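Tail spike protein gp49 (Pseudomonas phage LKA1, PDB 4RU4) is a trimeric tailspike lyase that cleaves the O-specific polysaccharide of Pseudomonas, probably helping the phage degrade the host envelope during entry. Local coordinates at residues B[210-215]-B[235-240]; B[422-427]-B[454-459]; B[468-473]-B[482-487]. All coordinates share one frame; numbering follows the deposited sequence. Where two conformers were deposited one is given.

Contact 1 (B[210-215]-B[235-240]). With EDO (1,2-ethanediol), chain S.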
loop_
_atom_site.group_PDB
_atom_site.type_symbol
_atom_site.label_atom_id
_atom_site.label_comp_id
_atom_site.label_asym_id
_atom_site.label_seq_id
_atom_site.Cartn_x
_atom_site.Cartn_y
_atom_site.Cartn_z
ATOM N N SER B 210 17.039 15.996 14.137
ATOM C CA SER B 210 16.428 16.912 15.094
ATOM C C SER B 210 17.119 18.247 15.126
ATOM O O SER B 210 17.468 18.743 16.215
ATOM C CB SER B 210 16.474 16.275 16.474
ATOM O OG SER B 210 15.601 15.163 16.515
ATOM N N ILE B 211 17.336 18.807 13.934
ATOM C CA ILE B 211 17.900 20.141 13.775
ATOM C C ILE B 211 17.114 20.834 12.656
ATOM O O ILE B 211 16.346 20.196 11.917
ATOM C CB ILE B 211 19.404 20.117 13.406
ATOM C CG1 ILE B 211 19.629 19.338 12.096
ATOM C CG2 ILE B 211 20.258 19.545 14.547
ATOM C CD1 ILE B 211 20.946 19.641 11.375
ATOM N N GLN B 212 17.286 22.136 12.567
ATOM C CA GLN B 212 16.769 22.912 11.447
ATOM C C GLN B 212 17.920 23.646 10.754
ATOM O O GLN B 212 18.742 24.298 11.405
ATOM C CB GLN B 212 15.693 23.895 11.910
ATOM C CG GLN B 212 15.268 24.905 10.816
ATOM C CD GLN B 212 13.991 25.672 11.143
ATOM O OE1 GLN B 212 13.370 26.227 10.244
ATOM N NE2 GLN B 212 13.602 25.722 12.430
ATOM N N ILE B 213 18.001 23.491 9.443
ATOM C CA ILE B 213 18.952 24.251 8.639
ATOM C C ILE B 213 18.145 25.325 7.917
ATOM O O ILE B 213 17.214 24.999 7.178
ATOM C CB ILE B 213 19.625 23.328 7.616
ATOM C CG1 ILE B 213 20.607 22.413 8.332
ATOM C CG2 ILE B 213 20.344 24.146 6.495
ATOM C CD1 ILE B 213 21.105 21.315 7.444
ATOM N N VAL B 214 18.455 26.604 8.155
ATOM C CA VAL B 214 17.844 27.658 7.339
ATOM C C VAL B 214 18.920 28.106 6.377
ATOM O O VAL B 214 19.753 28.966 6.717
ATOM C CB VAL B 214 17.348 28.820 8.181
ATOM C CG1 VAL B 214 16.677 29.893 7.288
ATOM C CG2 VAL B 214 16.376 28.299 9.252
ATOM N N GLY B 215 18.919 27.492 5.188
ATOM C CA GLY B 215 20.041 27.568 4.266
ATOM C C GLY B 215 20.239 28.882 3.520
ATOM O O GLY B 215 21.373 29.285 3.244
ATOM N N ASP B 235 13.928 13.559 11.330
ATOM C CA ASP B 235 13.352 14.650 12.102
ATOM C C ASP B 235 14.101 15.966 11.823
ATOM O O ASP B 235 14.377 16.728 12.737
ATOM C CB ASP B 235 13.403 14.254 13.595
ATOM C CG ASP B 235 12.663 15.215 14.496
ATOM O OD1 ASP B 235 11.659 15.806 14.040
ATOM O OD2 ASP B 235 13.090 15.367 15.674
ATOM N N VAL B 236 14.438 16.244 10.563
ATOM C CA VAL B 236 15.093 17.512 10.264
ATOM C C VAL B 236 14.160 18.452 9.526
ATOM O O VAL B 236 13.234 18.021 8.828
ATOM C CB VAL B 236 16.441 17.400 9.488
ATOM C CG1 VAL B 236 17.431 16.473 10.222
ATOM C CG2 VAL B 236 16.211 16.973 8.044
ATOM N N THR B 237 14.414 19.738 9.688
ATOM C CA THR B 237 13.724 20.742 8.906
ATOM C C THR B 237 14.771 21.462 8.055
ATOM O O THR B 237 15.770 21.910 8.577
ATOM C CB THR B 237 12.978 21.736 9.816
ATOM O OG1 THR B 237 12.019 21.015 10.598
ATOM C CG2 THR B 237 12.226 22.778 8.973
ATOM N N VAL B 238 14.575 21.536 6.741
ATOM C CA VAL B 238 15.562 22.218 5.907
ATOM C C VAL B 238 14.856 23.188 4.982
ATOM O O VAL B 238 13.900 22.813 4.312
ATOM C CB VAL B 238 16.359 21.213 5.051
ATOM C CG1 VAL B 238 17.409 21.949 4.204
ATOM C CG2 VAL B 238 17.030 20.123 5.950
ATOM N N THR B 239 15.313 24.431 4.941
ATOM C CA THR B 239 14.837 25.352 3.922
ATOM C C THR B 239 16.042 25.896 3.184
ATOM O O THR B 239 17.154 25.940 3.728
ATOM C CB THR B 239 14.019 26.533 4.503
ATOM O OG1 THR B 239 14.875 27.381 5.289
ATOM C CG2 THR B 239 12.856 26.010 5.337
ATOM N N LEU B 240 15.828 26.294 1.944
ATOM C CA LEU B 240 16.931 26.688 1.088
ATOM C C LEU B 240 16.297 27.406 -0.078
ATOM O O LEU B 240 15.089 27.271 -0.306
ATOM C CB LEU B 240 17.690 25.452 0.584
ATOM C CG LEU B 240 18.958 25.654 -0.253
ATOM C CD1 LEU B 240 20.070 26.204 0.622
ATOM C CD2 LEU B 240 19.386 24.377 -0.936
HETATM C C1 EDO S . 10.244 17.825 10.532
HETATM O O1 EDO S . 9.208 16.844 10.620
HETATM C C2 EDO S . 10.288 18.633 11.813
HETATM O O2 EDO S . 10.221 17.725 12.902
HETATM O O HOH W 1 13.541 20.255 12.788
#

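Contact 2 (B[422-427]-B[454-459])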
loop_
_atom_site.group_PDB
_atom_site.type_symbol
_atom_site.label_atom_id
_atom_site.label_comp_id
_atom_site.label_asym_id
_atom_site.label_seq_id
_atom_site.Cartn_x
_atom_site.Cartn_y
_atom_site.Cartn_z
ATOM N N PHE B 422 3.372 -0.753 -20.465
ATOM C CA PHE B 422 2.765 0.324 -19.699
ATOM C C PHE B 422 1.462 -0.185 -19.123
ATOM O O PHE B 422 0.548 -0.570 -19.876
ATOM C CB PHE B 422 2.541 1.549 -20.603
ATOM C CG PHE B 422 3.822 2.167 -21.059
ATOM C CD1 PHE B 422 4.544 2.976 -20.191
ATOM C CD2 PHE B 422 4.359 1.879 -22.308
ATOM C CE1 PHE B 422 5.751 3.511 -20.575
ATOM C CE2 PHE B 422 5.557 2.455 -22.699
ATOM C CZ PHE B 422 6.252 3.252 -21.820
ATOM N N LEU B 423 1.389 -0.208 -17.794
ATOM C CA LEU B 423 0.265 -0.847 -17.097
ATOM C C LEU B 423 -0.483 0.148 -16.252
ATOM O O LEU B 423 0.125 0.792 -15.388
ATOM C CB LEU B 423 0.774 -1.948 -16.146
ATOM C CG LEU B 423 1.810 -2.912 -16.737
ATOM C CD1 LEU B 423 2.305 -3.913 -15.705
ATOM C CD2 LEU B 423 1.281 -3.622 -17.990
ATOM N N ILE B 424 -1.799 0.224 -16.438
ATOM C CA ILE B 424 -2.635 1.057 -15.588
ATOM C C ILE B 424 -3.640 0.103 -14.992
ATOM O O ILE B 424 -4.449 -0.500 -15.714
ATOM C CB ILE B 424 -3.354 2.191 -16.355
ATOM C CG1 ILE B 424 -2.367 3.241 -16.872
ATOM C CG2 ILE B 424 -4.376 2.887 -15.443
ATOM C CD1 ILE B 424 -1.650 2.825 -18.153
ATOM N N GLN B 425 -3.556 -0.089 -13.680
ATOM C CA GLN B 425 -4.371 -1.107 -13.026
ATOM C C GLN B 425 -5.213 -0.517 -11.906
ATOM O O GLN B 425 -4.703 -0.090 -10.862
ATOM C CB GLN B 425 -3.527 -2.260 -12.483
ATOM C CG GLN B 425 -2.658 -2.981 -13.537
ATOM C CD GLN B 425 -1.943 -4.195 -12.940
ATOM O OE1 GLN B 425 -1.964 -4.384 -11.727
ATOM N NE2 GLN B 425 -1.312 -5.009 -13.780
ATOM N N GLY B 426 -6.514 -0.531 -12.119
ATOM C CA GLY B 426 -7.442 -0.131 -11.082
ATOM C C GLY B 426 -7.333 1.351 -10.763
ATOM O O GLY B 426 -6.898 2.170 -11.593
ATOM N N GLY B 427 -7.753 1.698 -9.554
ATOM C CA GLY B 427 -7.766 3.082 -9.130
ATOM C C GLY B 427 -8.807 3.911 -9.866
ATOM O O GLY B 427 -9.803 3.392 -10.388
ATOM N N ILE B 454 0.399 -2.240 -23.937
ATOM C CA ILE B 454 -0.450 -1.405 -23.091
ATOM C C ILE B 454 -1.468 -2.289 -22.419
ATOM O O ILE B 454 -2.185 -3.052 -23.095
ATOM C CB ILE B 454 -1.274 -0.363 -23.912
ATOM C CG1 ILE B 454 -0.399 0.446 -24.874
ATOM C CG2 ILE B 454 -2.061 0.561 -22.977
ATOM C CD1 ILE B 454 0.670 1.206 -24.234
ATOM N N GLN B 455 -1.564 -2.168 -21.094
ATOM C CA GLN B 455 -2.650 -2.787 -20.357
ATOM C C GLN B 455 -3.373 -1.646 -19.637
ATOM O O GLN B 455 -2.830 -1.070 -18.700
ATOM C CB GLN B 455 -2.098 -3.790 -19.308
ATOM C CG GLN B 455 -3.174 -4.492 -18.462
ATOM C CD GLN B 455 -2.634 -5.074 -17.165
ATOM O OE1 GLN B 455 -1.784 -4.465 -16.501
ATOM N NE2 GLN B 455 -3.110 -6.270 -16.804
ATOM N N TYR B 456 -4.595 -1.323 -20.063
ATOM C CA TYR B 456 -5.345 -0.274 -19.383
ATOM C C TYR B 456 -6.592 -0.965 -18.806
ATOM O O TYR B 456 -7.524 -1.303 -19.542
ATOM C CB TYR B 456 -5.653 0.839 -20.390
ATOM C CG TYR B 456 -5.945 2.191 -19.753
ATOM C CD1 TYR B 456 -7.120 2.402 -19.022
ATOM C CD2 TYR B 456 -5.055 3.256 -19.891
ATOM C CE1 TYR B 456 -7.393 3.634 -18.430
ATOM C CE2 TYR B 456 -5.312 4.479 -19.300
ATOM C CZ TYR B 456 -6.484 4.666 -18.576
ATOM O OH TYR B 456 -6.739 5.888 -17.991
ATOM N N SER B 457 -6.608 -1.184 -17.494
ATOM C CA SER B 457 -7.428 -2.250 -16.908
ATOM C C SER B 457 -8.027 -1.915 -15.533
ATOM O O SER B 457 -7.287 -1.725 -14.568
ATOM C CB SER B 457 -6.499 -3.474 -16.754
ATOM O OG SER B 457 -7.116 -4.573 -16.118
ATOM N N GLY B 458 -9.353 -1.857 -15.423
ATOM C CA GLY B 458 -9.999 -1.758 -14.108
ATOM C C GLY B 458 -10.230 -0.363 -13.533
ATOM O O GLY B 458 -10.826 -0.213 -12.460
ATOM N N GLN B 459 -9.756 0.672 -14.217
ATOM C CA GLN B 459 -9.847 2.046 -13.673
ATOM C C GLN B 459 -11.270 2.623 -13.732
ATOM O O GLN B 459 -11.979 2.453 -14.720
ATOM C CB GLN B 459 -8.926 2.958 -14.461
ATOM C CG GLN B 459 -8.771 4.381 -13.946
ATOM C CD GLN B 459 -7.899 5.165 -14.893
ATOM O OE1 GLN B 459 -8.309 5.483 -16.013
ATOM N NE2 GLN B 459 -6.679 5.449 -14.474
#

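Contact 3 (B[468-473]-B[482-487])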
loop_
_atom_site.group_PDB
_atom_site.type_symbol
_atom_site.label_atom_id
_atom_site.label_comp_id
_atom_site.label_asym_id
_atom_site.label_seq_id
_atom_site.Cartn_x
_atom_site.Cartn_y
_atom_site.Cartn_z
ATOM N N LYS B 468 -10.956 9.838 -26.515
ATOM C CA LYS B 468 -10.430 8.471 -26.695
ATOM C C LYS B 468 -9.818 7.963 -25.412
ATOM O O LYS B 468 -9.380 8.769 -24.587
ATOM C CB LYS B 468 -9.311 8.438 -27.752
ATOM C CG LYS B 468 -9.505 9.387 -28.921
ATOM C CD LYS B 468 -8.469 9.151 -30.017
ATOM C CE LYS B 468 -8.652 10.156 -31.169
ATOM N NZ LYS B 468 -7.594 10.027 -32.214
ATOM N N VAL B 469 -9.745 6.633 -25.270
ATOM C CA VAL B 469 -8.984 6.041 -24.171
ATOM C C VAL B 469 -7.514 6.068 -24.579
ATOM O O VAL B 469 -6.718 6.746 -23.938
ATOM C CB VAL B 469 -9.456 4.602 -23.812
ATOM C CG1 VAL B 469 -8.646 4.020 -22.635
ATOM C CG2 VAL B 469 -10.955 4.595 -23.483
ATOM N N LEU B 470 -7.165 5.369 -25.667
ATOM C CA LEU B 470 -5.775 5.317 -26.122
ATOM C C LEU B 470 -5.583 6.030 -27.448
ATOM O O LEU B 470 -6.448 5.962 -28.342
ATOM C CB LEU B 470 -5.304 3.869 -26.292
ATOM C CG LEU B 470 -5.524 2.930 -25.109
ATOM C CD1 LEU B 470 -4.955 1.564 -25.450
ATOM C CD2 LEU B 470 -4.901 3.499 -23.811
ATOM N N GLN B 471 -4.426 6.676 -27.575
ATOM C CA GLN B 471 -3.994 7.317 -28.806
ATOM C C GLN B 471 -2.568 6.800 -29.036
ATOM O O GLN B 471 -1.647 7.155 -28.294
ATOM C CB GLN B 471 -4.007 8.831 -28.630
ATOM C CG GLN B 471 -3.320 9.590 -29.745
ATOM C CD GLN B 471 -4.207 9.733 -30.956
ATOM O OE1 GLN B 471 -5.425 9.888 -30.834
ATOM N NE2 GLN B 471 -3.608 9.657 -32.135
ATOM N N LEU B 472 -2.407 5.911 -30.014
ATOM C CA LEU B 472 -1.132 5.207 -30.232
ATOM C C LEU B 472 -0.580 5.553 -31.614
ATOM O O LEU B 472 -1.126 5.119 -32.633
ATOM C CB LEU B 472 -1.315 3.683 -30.085
ATOM C CG LEU B 472 -2.000 3.257 -28.763
ATOM C CD1 LEU B 472 -2.330 1.770 -28.738
ATOM C CD2 LEU B 472 -1.157 3.638 -27.524
ATOM N N ASP B 473 0.511 6.311 -31.638
ATOM C CA ASP B 473 0.987 6.944 -32.867
ATOM C C ASP B 473 2.399 6.524 -33.180
ATOM O O ASP B 473 3.150 6.079 -32.297
ATOM C CB ASP B 473 1.042 8.461 -32.687
ATOM C CG ASP B 473 -0.309 9.066 -32.595
ATOM O OD1 ASP B 473 -1.166 8.685 -33.415
ATOM O OD2 ASP B 473 -0.521 9.897 -31.697
ATOM N N GLU B 482 3.236 -7.354 -28.088
ATOM C CA GLU B 482 2.603 -8.609 -27.663
ATOM C C GLU B 482 1.148 -8.417 -27.266
ATOM O O GLU B 482 0.356 -9.350 -27.350
ATOM C CB GLU B 482 3.364 -9.256 -26.501
ATOM C CG GLU B 482 4.739 -9.780 -26.881
ATOM C CD GLU B 482 5.555 -10.254 -25.669
ATOM O OE1 GLU B 482 5.159 -9.999 -24.498
ATOM O OE2 GLU B 482 6.608 -10.889 -25.895
ATOM N N TYR B 483 0.772 -7.232 -26.801
ATOM C CA TYR B 483 -0.635 -7.040 -26.431
ATOM C C TYR B 483 -1.024 -5.584 -26.372
ATOM O O TYR B 483 -0.198 -4.700 -26.103
ATOM C CB TYR B 483 -0.974 -7.678 -25.065
ATOM C CG TYR B 483 -0.136 -7.191 -23.883
ATOM C CD1 TYR B 483 -0.531 -6.082 -23.127
ATOM C CD2 TYR B 483 1.033 -7.859 -23.513
ATOM C CE1 TYR B 483 0.220 -5.655 -22.031
ATOM C CE2 TYR B 483 1.796 -7.438 -22.436
ATOM C CZ TYR B 483 1.374 -6.343 -21.691
ATOM O OH TYR B 483 2.116 -5.939 -20.615
ATOM N N LEU B 484 -2.307 -5.367 -26.607
ATOM C CA LEU B 484 -2.904 -4.052 -26.512
ATOM C C LEU B 484 -4.292 -4.278 -25.895
ATOM O O LEU B 484 -5.200 -4.785 -26.544
ATOM C CB LEU B 484 -2.969 -3.460 -27.921
ATOM C CG LEU B 484 -3.698 -2.171 -28.230
ATOM C CD1 LEU B 484 -3.524 -1.229 -27.076
ATOM C CD2 LEU B 484 -3.054 -1.594 -29.519
ATOM N N ILE B 485 -4.439 -3.918 -24.625
ATOM C CA ILE B 485 -5.600 -4.355 -23.839
ATOM C C ILE B 485 -6.281 -3.153 -23.197
ATOM O O ILE B 485 -5.622 -2.339 -22.541
ATOM C CB ILE B 485 -5.152 -5.362 -22.743
ATOM C CG1 ILE B 485 -4.751 -6.675 -23.405
ATOM C CG2 ILE B 485 -6.271 -5.593 -21.696
ATOM C CD1 ILE B 485 -3.961 -7.638 -22.481
ATOM N N VAL B 486 -7.581 -3.019 -23.445
ATOM C CA VAL B 486 -8.456 -2.082 -22.730
ATOM C C VAL B 486 -9.606 -2.887 -22.122
ATOM O O VAL B 486 -10.305 -3.567 -22.837
ATOM C CB VAL B 486 -9.034 -1.002 -23.696
ATOM C CG1 VAL B 486 -10.017 -0.088 -22.966
ATOM C CG2 VAL B 486 -7.910 -0.176 -24.284
ATOM N N GLU B 487 -9.816 -2.806 -20.804
ATOM C CA GLU B 487 -10.759 -3.699 -20.155
ATOM C C GLU B 487 -11.240 -3.158 -18.816
ATOM O O GLU B 487 -10.505 -2.461 -18.110
ATOM C CB GLU B 487 -10.121 -5.081 -19.908
ATOM C CG GLU B 487 -8.865 -5.014 -18.992
ATOM C CD GLU B 487 -8.175 -6.362 -18.791
ATOM O OE1 GLU B 487 -8.541 -7.340 -19.498
ATOM O OE2 GLU B 487 -7.269 -6.450 -17.914
#

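Contact 1 (B[210-215]-B[235-240])
Gln212, Ile213 and Val214 pair in exact register with Thr237, Val238 and Thr239, a parallel strand contact between neighbouring coils in the wall of a pectate-lyase-like right-handed beta-helix. The strand axes run 4.7 Å apart and diverge by 6°. Four good backbone bonds join the coils in parallel-strand alternation: Ile211 O accepts from Thr237 N, Ile213 N gives to Thr237 O at 2.9 Å, Ile213 O accepts from Thr239 N, and Gly215 N closes on Thr239 O at 2.8 Å; a weak one runs from Ser210 N to Asp235 O. On the buried face Ile213 CB lies 4.3 Å from Val238 CG1, and Ile261 extends the row. Just before, Ile211 and Val236, both buried, lie side by side, Ile211 CG1 4.1 Å from Val236 CG1. On the other face Gln212 runs extended beside Thr237, OE1 resting 3.8 Å from Thr237 CG2, while its NE2 is bonded to Ala96 O in the preceding coil. With Thr237 OG1 anti to the carbonyl carbon (chi1 -60°), that hydroxyl shares a water with Ile211 O. Ser210 OG donates to Asp235 OD2, and ethanediol O2, probably from the crystallisation liquor, donates to OD1, the ethanediol also bonding Arg232 of the second subunit; both bonds are less certain, Asp235 having two conformers. Cohesion thus rests on backbone bonding and apolar contact, with solvent and polar ends completing the outer face.

Contact 2 (B[422-427]-B[454-459])
Gln425 and Gln455 meet through their amides: Gln425 NE2 donates to Gln455 OE1 over 2.8 Å, nearly straight at 166°. The acceptor lies close to the plane of the Gln425 amide, but the side chains cross obliquely and the amide planes stand 72° apart. Gln455 CG is anti to the backbone N (chi1 179°), whereas Gln425 CG is anti to its carbonyl carbon, and both chains run extended. Leu423 flanks the pair, its CD2 3.5 Å from Gln455 OE1. On the other face Ile424 lies against Tyr456, with Ile424 CG2 poised 4.1 Å above the plane of the phenol ring and over its centre, a CH-pi contact. The same methyl touches Gln459 NE2 at 3.6 Å. Tyr456 OH gives a 2.6 Å hydrogen bond to Gln459 OE1, tethering the ring's rim to the turn after the strand. Beneath these groups lies the parallel pairing of adjacent beta-helix coils, Phe422 with Ile454 through Gln425 with Ser457; the last of its backbone bonds between the segments is Gly426 N to Ser457 O at 2.8 Å. Gly426, Gly427 and Gly458 have positive phi, yet the backbones stay close, Gly426 coming opposite Gln459. Further out, the face of the glutamines is a trimer interface. Gln425 OE1 accepts from Gly427 N of the third subunit and Gln455 NE2 donates to its Gly458 O, while Gly427 N here donates to Gln425 OE1 of the second subunit and Gly458 O accepts from its Gln455 NE2. Inside, Ile403 packs against Ile424 and Tyr456, and Phe382 and Trp351 meet the Phe422 ring.

Contact 3 (B[468-473]-B[482-487])
Val486, Leu484 and Leu470 carry a purely apolar contact across the interior of the beta-helix, between strands on different walls. The strands 470-473 and 484-487 run almost antiparallel, at 169°, but their axes are 10.6 Å apart and no hydrogen bond joins the segments, which distinguishes this meeting of side chains from sheet pairing. Leu470 makes two of the contacts. Its CG stands anti to the carbonyl carbon (chi1 -51°), and CD1 reaches both residues facing it, lying 3.5 Å from Leu484 CD1 and 3.6 Å from Val486 CG2. Leu470 slides past each of these side chains in the opposite direction. Leu472, by contrast, meets Leu484 tip to tip: Leu472 CD1 touches Leu484 CD2 at 3.5 Å and Leu484 CD1 at 3.6 Å. Leu484 is therefore gripped by two leucines of the other wall through its terminal methyls. At the corner of the coil Val469 CG1 completes the row with Val486 CG1, 4.3 Å away, and Ile454 and Tyr456 of strand 452-463, the sheet neighbour of 484-487, also pack on Leu470. Alternation along each strand sends the other side chains elsewhere. Gln471 bridges Lys468 and Asp473, its NE2 bonded to both carboxylate oxygens, and Ile485 turns away to pack on Ala490 of the third subunit. With only aliphatic groups, mainly methyls, meeting here, the two segments are held together by hydrophobic contact, with no hydrogen bond between them.

Along the chain the contacts come in series: contact 1, contact 2, then contact 3. The centre of contact 1 lies about 39 Å from that of contact 2 and about 46 Å from that of contact 3, on the opposite side of the chain's centre, so the set samples distant coils of one elongated beta-helix. Contacts 2 and 3 are about 10 Å apart, centre to centre, and touch. Strand 484-487 pairs beside strand 452-463, with a probable bond from Ile485 N to Ile454 O, and Ser457 OG meets Glu487 OE2. Contacts 1 and 2 illustrate coil-to-coil bonding and contact 3 cross-core packing; contacts 2 and 3 also border the third subunit, linking coil stacking to trimer assembly.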